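Local coordinates for genome polyprotein (PDB 6KU7), which probably cleaves the viral polyprotein as a picornain 3C cysteine protease, a chymotrypsin-like peptidase of clan PA, at residues N39-P44 with L81-N86; T74-T79 with T138-K143; F95-Q100 with N162-H167. All coordinates share one frame; numbering follows the deposited sequence.

Interaction 1 (N39-P44 with L81-N86)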
ATOM      1  N   ASN A  39     -14.813  -5.536   2.641  1.00 26.93           N
ATOM      2  CA  ASN A  39     -14.790  -4.727   1.426  1.00 27.52           C
ATOM      3  C   ASN A  39     -13.885  -3.494   1.560  1.00 26.47           C
ATOM      4  O   ASN A  39     -14.019  -2.546   0.794  1.00 25.35           O
ATOM      5  CB  ASN A  39     -16.209  -4.301   1.029  1.00 28.79           C
ATOM      6  CG  ASN A  39     -16.830  -3.321   2.012  1.00 32.69           C
ATOM      7  OD1 ASN A  39     -16.537  -3.342   3.204  1.00 32.96           O
ATOM      8  ND2 ASN A  39     -17.699  -2.458   1.509  1.00 32.06           N
ATOM      9  N   CYS A  40     -12.988  -3.496   2.544  1.00 25.35           N
ATOM     10  CA  CYS A  40     -12.138  -2.334   2.794  1.00 25.59           C
ATOM     11  C   CYS A  40     -10.754  -2.570   2.202  1.00 24.99           C
ATOM     12  O   CYS A  40     -10.080  -3.546   2.565  1.00 23.08           O
ATOM     13  CB  CYS A  40     -12.028  -2.051   4.290  1.00 27.79           C
ATOM     14  SG  CYS A  40     -10.921  -0.675   4.656  1.00 42.14           S
ATOM     15  N   ALA A  41     -10.331  -1.676   1.304  1.00 21.14           N
ATOM     16  CA  ALA A  41      -9.031  -1.753   0.655  1.00 22.20           C
ATOM     17  C   ALA A  41      -8.280  -0.447   0.818  1.00 24.60           C
ATOM     18  O   ALA A  41      -8.859   0.619   1.066  1.00 24.63           O
ATOM     19  CB  ALA A  41      -9.137  -2.056  -0.838  1.00 20.82           C
ATOM     20  N   VAL A  42      -6.975  -0.531   0.630  1.00 21.15           N
ATOM     21  CA  VAL A  42      -6.099   0.617   0.782  1.00 23.17           C
ATOM     22  C   VAL A  42      -5.553   0.991  -0.589  1.00 24.41           C
ATOM     23  O   VAL A  42      -5.271   0.127  -1.427  1.00 23.20           O
ATOM     24  CB  VAL A  42      -4.993   0.302   1.813  1.00 27.43           C
ATOM     25  CG1 VAL A  42      -3.879  -0.565   1.222  1.00 24.74           C
ATOM     26  CG2 VAL A  42      -4.454   1.532   2.392  1.00 30.17           C
ATOM     27  N   VAL A  43      -5.449   2.295  -0.835  1.00 22.85           N
ATOM     28  CA  VAL A  43      -4.838   2.822  -2.051  1.00 22.58           C
ATOM     29  C   VAL A  43      -4.050   4.085  -1.686  1.00 25.93           C
ATOM     30  O   VAL A  43      -4.354   4.744  -0.688  1.00 24.65           O
ATOM     31  CB  VAL A  43      -5.918   3.159  -3.116  1.00 22.76           C
ATOM     32  CG1 VAL A  43      -6.852   4.257  -2.608  1.00 21.71           C
ATOM     33  CG2 VAL A  43      -5.322   3.523  -4.473  1.00 25.02           C
ATOM     34  N   PRO A  44      -3.009   4.398  -2.461  1.00 22.83           N
ATOM     35  CA  PRO A  44      -2.292   5.655  -2.180  1.00 25.44           C
ATOM     36  C   PRO A  44      -3.173   6.867  -2.457  1.00 23.83           C
ATOM     37  O   PRO A  44      -3.881   6.940  -3.465  1.00 23.04           O
ATOM     38  CB  PRO A  44      -1.080   5.599  -3.118  1.00 24.49           C
ATOM     39  CG  PRO A  44      -0.874   4.147  -3.376  1.00 21.76           C
ATOM     40  CD  PRO A  44      -2.257   3.549  -3.402  1.00 20.63           C
ATOM     41  N   LEU A  81     -10.627   2.631   0.980  1.00 21.80           N
ATOM     42  CA  LEU A  81     -11.801   2.537   0.116  1.00 25.76           C
ATOM     43  C   LEU A  81     -12.732   1.451   0.635  1.00 27.57           C
ATOM     44  O   LEU A  81     -12.289   0.333   0.933  1.00 26.79           O
ATOM     45  CB  LEU A  81     -11.429   2.226  -1.335  1.00 25.17           C
ATOM     46  CG  LEU A  81     -10.414   3.118  -2.047  1.00 27.39           C
ATOM     47  CD1 LEU A  81     -10.146   2.568  -3.444  1.00 26.89           C
ATOM     48  CD2 LEU A  81     -10.892   4.570  -2.090  1.00 25.15           C
ATOM     49  N   TRP A  82     -14.017   1.781   0.746  1.00 26.58           N
ATOM     50  CA  TRP A  82     -15.056   0.787   0.991  1.00 26.71           C
ATOM     51  C   TRP A  82     -15.795   0.605  -0.323  1.00 28.22           C
ATOM     52  O   TRP A  82     -16.478   1.521  -0.796  1.00 25.70           O
ATOM     53  CB  TRP A  82     -15.995   1.208   2.114  1.00 28.19           C
ATOM     54  CG  TRP A  82     -15.244   1.541   3.340  1.00 32.52           C
ATOM     55  CD1 TRP A  82     -14.519   2.679   3.580  1.00 32.67           C
ATOM     56  CD2 TRP A  82     -15.097   0.726   4.491  1.00 33.57           C
ATOM     57  NE1 TRP A  82     -13.946   2.620   4.816  1.00 36.27           N
ATOM     58  CE2 TRP A  82     -14.280   1.427   5.398  1.00 37.93           C
ATOM     59  CE3 TRP A  82     -15.575  -0.530   4.846  1.00 37.12           C
ATOM     60  CZ2 TRP A  82     -13.942   0.915   6.642  1.00 42.96           C
ATOM     61  CZ3 TRP A  82     -15.240  -1.044   6.085  1.00 42.04           C
ATOM     62  CH2 TRP A  82     -14.432  -0.329   6.967  1.00 41.91           C
ATOM     63  N   LEU A  83     -15.631  -0.572  -0.906  1.00 23.90           N
ATOM     64  CA  LEU A  83     -16.045  -0.866  -2.264  1.00 29.65           C
ATOM     65  C   LEU A  83     -17.397  -1.566  -2.264  1.00 33.07           C
ATOM     66  O   LEU A  83     -17.713  -2.340  -1.357  1.00 33.49           O
ATOM     67  CB  LEU A  83     -14.992  -1.744  -2.946  1.00 27.62           C
ATOM     68  CG  LEU A  83     -13.566  -1.169  -2.902  1.00 28.97           C
ATOM     69  CD1 LEU A  83     -12.502  -2.196  -3.317  1.00 26.10           C
ATOM     70  CD2 LEU A  83     -13.504   0.066  -3.790  1.00 26.72           C
ATOM     71  N   ASP A  84     -18.198  -1.285  -3.291  1.00 32.25           N
ATOM     72  CA  ASP A  84     -19.478  -1.972  -3.452  1.00 35.80           C
ATOM     73  C   ASP A  84     -19.226  -3.264  -4.219  1.00 36.51           C
ATOM     74  O   ASP A  84     -19.339  -3.338  -5.446  1.00 37.03           O
ATOM     75  CB  ASP A  84     -20.495  -1.068  -4.134  1.00 41.77           C
ATOM     76  CG  ASP A  84     -21.899  -1.664  -4.125  1.00 40.81           C
ATOM     77  OD1 ASP A  84     -22.705  -1.275  -4.982  1.00 48.62           O
ATOM     78  OD2 ASP A  84     -22.156  -2.530  -3.264  1.00 42.48           O
ATOM     79  N   GLN A  85     -18.866  -4.301  -3.464  1.00 36.03           N
ATOM     80  CA  GLN A  85     -18.509  -5.593  -4.022  1.00 40.75           C
ATOM     81  C   GLN A  85     -19.035  -6.680  -3.099  1.00 38.85           C
ATOM     82  O   GLN A  85     -19.228  -6.458  -1.903  1.00 34.85           O
ATOM     83  CB  GLN A  85     -16.989  -5.733  -4.199  1.00 37.84           C
ATOM     84  CG  GLN A  85     -16.269  -5.945  -2.876  1.00 38.16           C
ATOM     85  CD  GLN A  85     -14.760  -5.845  -2.976  1.00 37.00           C
ATOM     86  OE1 GLN A  85     -14.212  -5.304  -3.942  1.00 36.63           O
ATOM     87  NE2 GLN A  85     -14.082  -6.369  -1.972  1.00 35.81           N
ATOM     88  N   ASN A  86     -19.272  -7.860  -3.673  1.00 43.47           N
ATOM     89  CA  ASN A  86     -19.707  -9.006  -2.887  1.00 43.03           C
ATOM     90  C   ASN A  86     -18.543  -9.745  -2.255  1.00 42.30           C
ATOM     91  O   ASN A  86     -18.673 -10.261  -1.140  1.00 50.93           O
ATOM     92  CB  ASN A  86     -20.504  -9.980  -3.756  1.00 47.94           C
ATOM     93  CG  ASN A  86     -20.945 -11.213  -2.987  1.00 44.89           C
ATOM     94  OD1 ASN A  86     -21.774 -11.127  -2.086  1.00 43.63           O
ATOM     95  ND2 ASN A  86     -20.395 -12.365  -3.342  1.00 44.86           N
TER
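Cys40 lies over one face of the Trp82 indole, its CB 3.8 Å from the centroid of the six-membered ring and close to the ring normal, a CH-pi contact. Because SG is anti to the backbone N (chi1 177°), the thiol continues across the same ring, above its CE2-CZ2 side; SG is 4.1 Å from the six-ring centroid, a sulfur-aromatic contact. Asn39 reaches this indole at its edge instead, with OD1 3.4 Å from Trp82 CE3 and the amide turned 67° from the ring. The other amide branch turns to the backbone: Asn39 ND2 donates to Leu83 O over 2.9 Å, and that oxygen lies close to the amide plane. Leu83 N in return bonds to Asn39 O, so backbone and side chain of one asparagine together grip Leu83. These strands, 40-44 and 78-83, are antiparallel neighbours in the six-stranded barrel of a chymotrypsin-like fold. Cys40 and Trp82 form a non-hydrogen-bonded pair; Ala41 and Leu81 form the next, hydrogen-bonded one, with Ala41 N to Leu81 O at 2.8 Å and Leu81 N to Ala41 O at 2.7 Å. On the face carrying Ala41 and Leu81 the side-chain contacts between the strands are apolar: Val43 CG1 packs 3.8 Å from Leu81 CG, while Ala41 CB rests more loosely against Leu83 CD1, and Met33 touches both Ala41 and Leu83. Gln85 brings NE2 within 3.8 Å of Asn39 CA, but that amide nitrogen bonds to Glu87 O.

Interaction 2 (T74-T79 with T138-K143)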
ATOM      1  N   THR A  74      -1.863  16.065   8.723  1.00 43.85           N
ATOM      2  CA  THR A  74      -0.928  15.811   7.631  1.00 41.14           C
ATOM      3  C   THR A  74      -1.163  14.412   7.054  1.00 36.41           C
ATOM      4  O   THR A  74      -1.332  13.442   7.800  1.00 33.90           O
ATOM      5  CB  THR A  74       0.529  15.999   8.082  1.00 44.96           C
ATOM      6  OG1 THR A  74       1.047  14.781   8.606  1.00 49.14           O
ATOM      7  CG2 THR A  74       0.624  17.063   9.152  1.00 44.34           C
ATOM      8  N   ASP A  75      -1.191  14.328   5.725  1.00 32.70           N
ATOM      9  CA  ASP A  75      -1.463  13.079   5.026  1.00 31.54           C
ATOM     10  C   ASP A  75      -0.525  11.961   5.459  1.00 32.82           C
ATOM     11  O   ASP A  75       0.684  12.155   5.587  1.00 34.67           O
ATOM     12  CB  ASP A  75      -1.320  13.291   3.522  1.00 30.46           C
ATOM     13  CG  ASP A  75      -2.510  13.971   2.916  1.00 34.22           C
ATOM     14  OD1 ASP A  75      -3.639  13.519   3.186  1.00 39.70           O
ATOM     15  OD2 ASP A  75      -2.322  14.958   2.183  1.00 37.10           O
ATOM     16  N   THR A  76      -1.093  10.777   5.678  1.00 29.17           N
ATOM     17  CA  THR A  76      -0.285   9.565   5.664  1.00 28.04           C
ATOM     18  C   THR A  76      -0.039   9.059   4.247  1.00 27.38           C
ATOM     19  O   THR A  76       0.819   8.191   4.069  1.00 25.14           O
ATOM     20  CB  THR A  76      -0.943   8.445   6.461  1.00 23.97           C
ATOM     21  OG1 THR A  76      -2.095   7.970   5.742  1.00 26.07           O
ATOM     22  CG2 THR A  76      -1.359   8.927   7.850  1.00 29.90           C
ATOM     23  N   GLU A  77      -0.773   9.569   3.253  1.00 23.72           N
ATOM     24  CA  GLU A  77      -0.752   9.094   1.867  1.00 23.47           C
ATOM     25  C   GLU A  77      -1.456   7.742   1.734  1.00 23.79           C
ATOM     26  O   GLU A  77      -1.411   7.099   0.674  1.00 23.88           O
ATOM     27  CB  GLU A  77       0.692   9.076   1.330  1.00 23.49           C
ATOM     28  CG  GLU A  77       0.923   8.852  -0.162  1.00 29.22           C
ATOM     29  CD  GLU A  77       0.051   9.694  -1.081  1.00 28.87           C
ATOM     30  OE1 GLU A  77      -0.297  10.850  -0.746  1.00 27.84           O
ATOM     31  OE2 GLU A  77      -0.267   9.180  -2.167  1.00 30.70           O
ATOM     32  N   ILE A  78      -2.141   7.306   2.782  1.00 21.59           N
ATOM     33  CA  ILE A  78      -3.019   6.142   2.746  1.00 24.04           C
ATOM     34  C   ILE A  78      -4.472   6.607   2.674  1.00 25.06           C
ATOM     35  O   ILE A  78      -4.925   7.392   3.516  1.00 23.31           O
ATOM     36  CB  ILE A  78      -2.806   5.263   3.989  1.00 26.48           C
ATOM     37  CG1 ILE A  78      -1.495   4.492   3.895  1.00 23.11           C
ATOM     38  CG2 ILE A  78      -3.985   4.310   4.181  1.00 26.35           C
ATOM     39  CD1 ILE A  78      -1.313   3.557   5.060  1.00 23.41           C
ATOM     40  N   THR A  79      -5.208   6.100   1.694  1.00 24.84           N
ATOM     41  CA  THR A  79      -6.650   6.279   1.606  1.00 25.47           C
ATOM     42  C   THR A  79      -7.337   4.920   1.683  1.00 26.81           C
ATOM     43  O   THR A  79      -6.922   3.976   0.994  1.00 25.34           O
ATOM     44  CB  THR A  79      -7.006   6.996   0.307  1.00 24.44           C
ATOM     45  OG1 THR A  79      -6.645   8.372   0.434  1.00 24.86           O
ATOM     46  CG2 THR A  79      -8.489   6.861  -0.009  1.00 26.57           C
ATOM     47  N   THR A 138       4.075  14.442   4.294  1.00 46.99           N
ATOM     48  CA  THR A 138       3.580  13.086   4.493  1.00 46.69           C
ATOM     49  C   THR A 138       4.197  12.521   5.758  1.00 47.37           C
ATOM     50  O   THR A 138       5.413  12.593   5.943  1.00 48.09           O
ATOM     51  CB  THR A 138       3.909  12.174   3.300  1.00 41.05           C
ATOM     52  OG1 THR A 138       3.544  12.819   2.079  1.00 39.78           O
ATOM     53  CG2 THR A 138       3.155  10.851   3.413  1.00 35.15           C
ATOM     54  N   CYS A 139       3.368  11.943   6.614  1.00 43.02           N
ATOM     55  CA  CYS A 139       3.801  11.479   7.920  1.00 39.49           C
ATOM     56  C   CYS A 139       3.904   9.959   7.962  1.00 33.90           C
ATOM     57  O   CYS A 139       3.468   9.251   7.054  1.00 38.13           O
ATOM     58  CB  CYS A 139       2.844  11.981   9.009  1.00 43.97           C
ATOM     59  SG  CYS A 139       1.172  11.314   8.920  1.00 62.66           S
ATOM     60  N   ARG A 140       4.491   9.476   9.064  1.00 37.72           N
ATOM     61  CA  ARG A 140       4.599   8.048   9.395  1.00 34.49           C
ATOM     62  C   ARG A 140       5.179   7.224   8.250  1.00 31.32           C
ATOM     63  O   ARG A 140       4.727   6.117   7.962  1.00 31.06           O
ATOM     64  CB  ARG A 140       3.249   7.472   9.826  1.00 34.52           C
ATOM     65  CG  ARG A 140       2.283   8.491  10.329  1.00 38.74           C
ATOM     66  CD  ARG A 140       1.954   8.353  11.788  1.00 40.27           C
ATOM     67  NE  ARG A 140       0.631   7.767  11.889  1.00 40.56           N
ATOM     68  CZ  ARG A 140      -0.382   8.269  12.589  1.00 43.17           C
ATOM     69  NH1 ARG A 140      -1.553   7.658  12.577  1.00 33.72           N
ATOM     70  NH2 ARG A 140      -0.234   9.382  13.285  1.00 47.09           N
ATOM     71  N   LEU A 141       6.205   7.755   7.601  1.00 27.29           N
ATOM     72  CA  LEU A 141       6.856   7.030   6.522  1.00 27.93           C
ATOM     73  C   LEU A 141       7.878   6.046   7.070  1.00 24.60           C
ATOM     74  O   LEU A 141       8.574   6.337   8.042  1.00 23.97           O
ATOM     75  CB  LEU A 141       7.532   8.013   5.570  1.00 27.30           C
ATOM     76  CG  LEU A 141       6.532   8.815   4.740  1.00 30.31           C
ATOM     77  CD1 LEU A 141       7.236   9.818   3.823  1.00 33.07           C
ATOM     78  CD2 LEU A 141       5.685   7.844   3.954  1.00 24.46           C
ATOM     79  N   LEU A 142       7.954   4.872   6.452  1.00 22.65           N
ATOM     80  CA  LEU A 142       9.104   3.986   6.611  1.00 22.68           C
ATOM     81  C   LEU A 142       9.948   4.086   5.350  1.00 23.57           C
ATOM     82  O   LEU A 142       9.434   4.404   4.277  1.00 24.08           O
ATOM     83  CB  LEU A 142       8.689   2.531   6.837  1.00 23.22           C
ATOM     84  CG  LEU A 142       7.541   2.195   7.776  1.00 22.32           C
ATOM     85  CD1 LEU A 142       7.350   0.672   7.762  1.00 22.40           C
ATOM     86  CD2 LEU A 142       7.776   2.751   9.190  1.00 24.18           C
ATOM     87  N   LYS A 143      11.249   3.847   5.486  1.00 22.82           N
ATOM     88  CA  LYS A 143      12.201   4.128   4.421  1.00 21.53           C
ATOM     89  C   LYS A 143      13.086   2.916   4.200  1.00 24.05           C
ATOM     90  O   LYS A 143      13.486   2.240   5.156  1.00 24.44           O
ATOM     91  CB  LYS A 143      13.091   5.340   4.744  1.00 23.30           C
ATOM     92  CG  LYS A 143      14.283   5.486   3.763  1.00 25.38           C
ATOM     93  CD  LYS A 143      15.497   6.166   4.378  1.00 31.49           C
ATOM     94  CE  LYS A 143      16.235   5.302   5.370  1.00 27.88           C
ATOM     95  NZ  LYS A 143      17.595   4.901   4.906  1.00 29.38           N
TER
HETATM   96  O   HOH W   1       2.083   6.897   6.367  1.00 22.16           O
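Thr74 turns its hydroxyl onto Cys139, with OG1 3.4 Å from Cys139 CB; Thr74 N is bonded to Asp70 OD1. Asp75 supplies the direct backbone link: its O receives Cys139 N over 2.9 Å in a bond that is nearly straight at the hydrogen (161°), and Thr138 CA comes within 3.2 Å of the same oxygen as a CA-H...O contact. Thr76 splits its branches. The methyl CG2 meets Cys139 SG at 3.6 Å, a sulfur placed between the backbone N and the carbonyl carbon of its own residue (chi1 66°), whereas OG1 accepts from Ile78 N over 3.0 Å, an ST turn, and is also bonded to Leu68 O. Thr76 O is joined to Cys139 O through a water, 2.9 Å and 2.8 Å from the two oxygens, which other acceptors may share. At Glu77 the chain turns a corner; CB packs on Thr138 CG2 at 3.7 Å, and the carboxylate looks elsewhere, OE2 accepting from His46 N. Residues 138-143 turn a corner of their own at Arg140. These two corners of the chain meet where the two beta-barrels of the chymotrypsin-like fold come together, the seam along which proteases of this clan carry their active-site cleft.

Interaction 3 (F95-Q100 with N162-H167)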
ATOM      1  N   PHE A  95      -1.714  -9.546  10.470  1.00 27.03           N
ATOM      2  CA  PHE A  95      -0.319  -9.401  10.047  1.00 25.35           C
ATOM      3  C   PHE A  95       0.145  -7.955  10.013  1.00 24.63           C
ATOM      4  O   PHE A  95       1.308  -7.695   9.674  1.00 23.73           O
ATOM      5  CB  PHE A  95      -0.096 -10.006   8.657  1.00 25.39           C
ATOM      6  CG  PHE A  95      -0.642 -11.405   8.499  1.00 28.28           C
ATOM      7  CD1 PHE A  95      -0.165 -12.446   9.278  1.00 27.50           C
ATOM      8  CD2 PHE A  95      -1.619 -11.672   7.548  1.00 27.34           C
ATOM      9  CE1 PHE A  95      -0.661 -13.730   9.121  1.00 29.79           C
ATOM     10  CE2 PHE A  95      -2.121 -12.937   7.379  1.00 30.35           C
ATOM     11  CZ  PHE A  95      -1.645 -13.979   8.162  1.00 33.49           C
ATOM     12  N   ILE A  96      -0.729  -7.014  10.340  1.00 24.78           N
ATOM     13  CA  ILE A  96      -0.403  -5.596  10.263  1.00 25.96           C
ATOM     14  C   ILE A  96       0.097  -5.165  11.637  1.00 27.88           C
ATOM     15  O   ILE A  96      -0.558  -5.446  12.653  1.00 25.17           O
ATOM     16  CB  ILE A  96      -1.614  -4.778   9.783  1.00 24.36           C
ATOM     17  CG1 ILE A  96      -2.004  -5.233   8.366  1.00 22.71           C
ATOM     18  CG2 ILE A  96      -1.320  -3.277   9.828  1.00 21.63           C
ATOM     19  CD1 ILE A  96      -3.179  -4.497   7.747  1.00 26.28           C
ATOM     20  N   PRO A  97       1.261  -4.533  11.723  1.00 23.72           N
ATOM     21  CA  PRO A  97       1.798  -4.167  13.032  1.00 25.17           C
ATOM     22  C   PRO A  97       0.949  -3.103  13.710  1.00 27.22           C
ATOM     23  O   PRO A  97       0.189  -2.359  13.085  1.00 24.93           O
ATOM     24  CB  PRO A  97       3.208  -3.650  12.728  1.00 25.62           C
ATOM     25  CG  PRO A  97       3.272  -3.461  11.262  1.00 27.57           C
ATOM     26  CD  PRO A  97       2.198  -4.273  10.621  1.00 24.89           C
ATOM     27  N   GLU A  98       1.089  -3.054  15.029  1.00 28.87           N
ATOM     28  CA  GLU A  98       0.373  -2.069  15.816  1.00 29.66           C
ATOM     29  C   GLU A  98       1.107  -0.736  15.871  1.00 30.27           C
ATOM     30  O   GLU A  98       0.453   0.313  15.970  1.00 26.93           O
ATOM     31  CB  GLU A  98       0.113  -2.630  17.223  1.00 28.76           C
ATOM     32  CG  GLU A  98      -1.342  -3.056  17.397  1.00 37.40           C
ATOM     33  CD  GLU A  98      -1.571  -4.031  18.544  1.00 46.46           C
ATOM     34  OE1 GLU A  98      -0.695  -4.160  19.427  1.00 49.13           O
ATOM     35  OE2 GLU A  98      -2.650  -4.655  18.548  1.00 53.68           O
ATOM     36  N   HIS A  99       2.436  -0.748  15.731  1.00 27.19           N
ATOM     37  CA  HIS A  99       3.244   0.454  15.862  1.00 25.91           C
ATOM     38  C   HIS A  99       4.335   0.477  14.796  1.00 27.66           C
ATOM     39  O   HIS A  99       4.683  -0.548  14.206  1.00 25.91           O
ATOM     40  CB  HIS A  99       3.861   0.544  17.261  1.00 27.84           C
ATOM     41  CG  HIS A  99       2.845   0.733  18.340  1.00 32.77           C
ATOM     42  ND1 HIS A  99       2.011   1.828  18.379  1.00 33.62           N
ATOM     43  CD2 HIS A  99       2.501  -0.041  19.396  1.00 33.35           C
ATOM     44  CE1 HIS A  99       1.203   1.728  19.419  1.00 34.82           C
ATOM     45  NE2 HIS A  99       1.478   0.602  20.052  1.00 33.47           N
ATOM     46  N   GLN A 100       4.873   1.674  14.566  1.00 27.37           N
ATOM     47  CA  GLN A 100       5.972   1.862  13.627  1.00 28.26           C
ATOM     48  C   GLN A 100       7.265   1.290  14.177  1.00 28.46           C
ATOM     49  O   GLN A 100       7.537   1.387  15.372  1.00 29.39           O
ATOM     50  CB  GLN A 100       6.175   3.337  13.343  1.00 27.77           C
ATOM     51  CG  GLN A 100       5.023   4.014  12.674  1.00 29.92           C
ATOM     52  CD  GLN A 100       5.372   5.455  12.452  1.00 32.22           C
ATOM     53  OE1 GLN A 100       6.279   5.769  11.682  1.00 33.53           O
ATOM     54  NE2 GLN A 100       4.695   6.337  13.155  1.00 33.18           N
ATOM     55  N   ASN A 162       4.204 -10.498   8.073  1.00 22.32           N
ATOM     56  CA  ASN A 162       4.363  -9.093   8.426  1.00 22.19           C
ATOM     57  C   ASN A 162       4.055  -8.255   7.194  1.00 22.84           C
ATOM     58  O   ASN A 162       4.798  -8.317   6.209  1.00 22.42           O
ATOM     59  CB  ASN A 162       5.787  -8.802   8.927  1.00 19.37           C
ATOM     60  CG  ASN A 162       6.221  -9.708  10.071  1.00 22.16           C
ATOM     61  OD1 ASN A 162       5.625  -9.701  11.145  1.00 20.54           O
ATOM     62  ND2 ASN A 162       7.303 -10.448   9.860  1.00 19.60           N
ATOM     63  N   ILE A 163       2.972  -7.480   7.254  1.00 21.79           N
ATOM     64  CA  ILE A 163       2.529  -6.586   6.180  1.00 19.94           C
ATOM     65  C   ILE A 163       2.583  -5.172   6.754  1.00 20.91           C
ATOM     66  O   ILE A 163       1.706  -4.779   7.532  1.00 19.44           O
ATOM     67  CB  ILE A 163       1.118  -6.942   5.692  1.00 22.31           C
ATOM     68  CG1 ILE A 163       1.068  -8.415   5.255  1.00 21.96           C
ATOM     69  CG2 ILE A 163       0.664  -6.004   4.545  1.00 19.02           C
ATOM     70  CD1 ILE A 163      -0.343  -8.984   5.087  1.00 20.35           C
ATOM     71  N   VAL A 164       3.608  -4.396   6.399  1.00 17.54           N
ATOM     72  CA  VAL A 164       3.958  -3.238   7.217  1.00 19.53           C
ATOM     73  C   VAL A 164       3.812  -1.885   6.518  1.00 20.99           C
ATOM     74  O   VAL A 164       3.798  -0.857   7.218  1.00 20.85           O
ATOM     75  CB  VAL A 164       5.379  -3.371   7.799  1.00 24.30           C
ATOM     76  CG1 VAL A 164       5.538  -4.727   8.490  1.00 22.51           C
ATOM     77  CG2 VAL A 164       6.423  -3.160   6.714  1.00 20.76           C
ATOM     78  N   ALA A 165       3.676  -1.835   5.196  1.00 19.01           N
ATOM     79  CA  ALA A 165       3.547  -0.539   4.521  1.00 19.58           C
ATOM     80  C   ALA A 165       3.078  -0.730   3.087  1.00 20.00           C
ATOM     81  O   ALA A 165       3.150  -1.831   2.531  1.00 17.97           O
ATOM     82  CB  ALA A 165       4.865   0.239   4.504  1.00 19.79           C
ATOM     83  N   ILE A 166       2.595   0.367   2.485  1.00 20.73           N
ATOM     84  CA  ILE A 166       2.428   0.431   1.036  1.00 20.13           C
ATOM     85  C   ILE A 166       3.402   1.467   0.486  1.00 21.11           C
ATOM     86  O   ILE A 166       3.641   2.516   1.100  1.00 20.59           O
ATOM     87  CB  ILE A 166       0.981   0.727   0.591  1.00 18.66           C
ATOM     88  CG1 ILE A 166       0.491   2.044   1.152  1.00 22.66           C
ATOM     89  CG2 ILE A 166       0.026  -0.427   1.006  1.00 20.61           C
ATOM     90  CD1 ILE A 166      -0.808   2.530   0.493  1.00 22.98           C
ATOM     91  N   HIS A 167       3.999   1.145  -0.653  1.00 19.76           N
ATOM     92  CA  HIS A 167       4.984   2.032  -1.250  1.00 21.71           C
ATOM     93  C   HIS A 167       4.298   3.289  -1.795  1.00 20.94           C
ATOM     94  O   HIS A 167       3.313   3.193  -2.531  1.00 22.35           O
ATOM     95  CB  HIS A 167       5.721   1.285  -2.357  1.00 22.87           C
ATOM     96  CG  HIS A 167       6.726   2.131  -3.069  1.00 22.15           C
ATOM     97  ND1 HIS A 167       7.971   2.398  -2.546  1.00 23.55           N
ATOM     98  CD2 HIS A 167       6.643   2.830  -4.223  1.00 20.76           C
ATOM     99  CE1 HIS A 167       8.636   3.180  -3.378  1.00 22.33           C
ATOM    100  NE2 HIS A 167       7.854   3.454  -4.404  1.00 21.01           N
TER
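Ile163 packs against Phe95 along its longer branch. CB is 4.1 Å from Phe95 O; CG1, which lies beside the backbone N and anti to the carbonyl carbon (chi1 -56°), is 3.9 Å from Phe95 CB; and the terminal CD1 closes to 3.7 Å from that same CB. From there CD1 also meets the phenyl ring obliquely, 3.9 Å from Phe95 CD2. The backbone on which this side chain stands is tied to the same residue: Ile163 N donates to Phe95 O over 2.9 Å. That bond is almost straight at the hydrogen (176°), yet the donor stands 38° out of the carbonyl plane. Farther along, Ile163 O takes a CA-H...O contact from Ile96 CA at 3.5 Å, Pro97 CD lies 3.2 Å from the same oxygen, and the proline ring crosses Val164 at about a right angle through its CG and the CG1 methyl. A classic beta bulge at Val164 and Ala165, opposite Ile157, interrupts strand 162-170. Residues 95-100 belong to the connection from the six-stranded barrel to the second sheet of the chymotrypsin-like fold, and here that connection lies along an edge of the strand. Helix 8-20 covers the place, with Phe12 edge-to-face on Phe95 and both Phe12 and Leu16 on Ile163. Between these segments a single N-H...O bond is thus supplemented by apolar and C-H...O contacts, and Arg182 adds polar bonds to Ile96 O and Pro97 from outside.

Overall arrangement
Interaction 1 is the most buried of the three and lies within the six-stranded barrel, where paired strands share a regular ladder of backbone bonds, supplemented by polar and aromatic side chains. Interaction 2 uses the same strand 78-83 at its start, and Val43 O meets Thr79 N between them, but it joins that barrel to the second sheet with one backbone bond, a water and small threonine and cysteine groups. Interaction 3 is also partly buried and mostly apolar, laying the inter-barrel connection on strand 162-170. Ile166 of this strand packs on Val42 of 39-44 and Ile78 of 74-79, so the segments, though not the contacts themselves, touch through these residues.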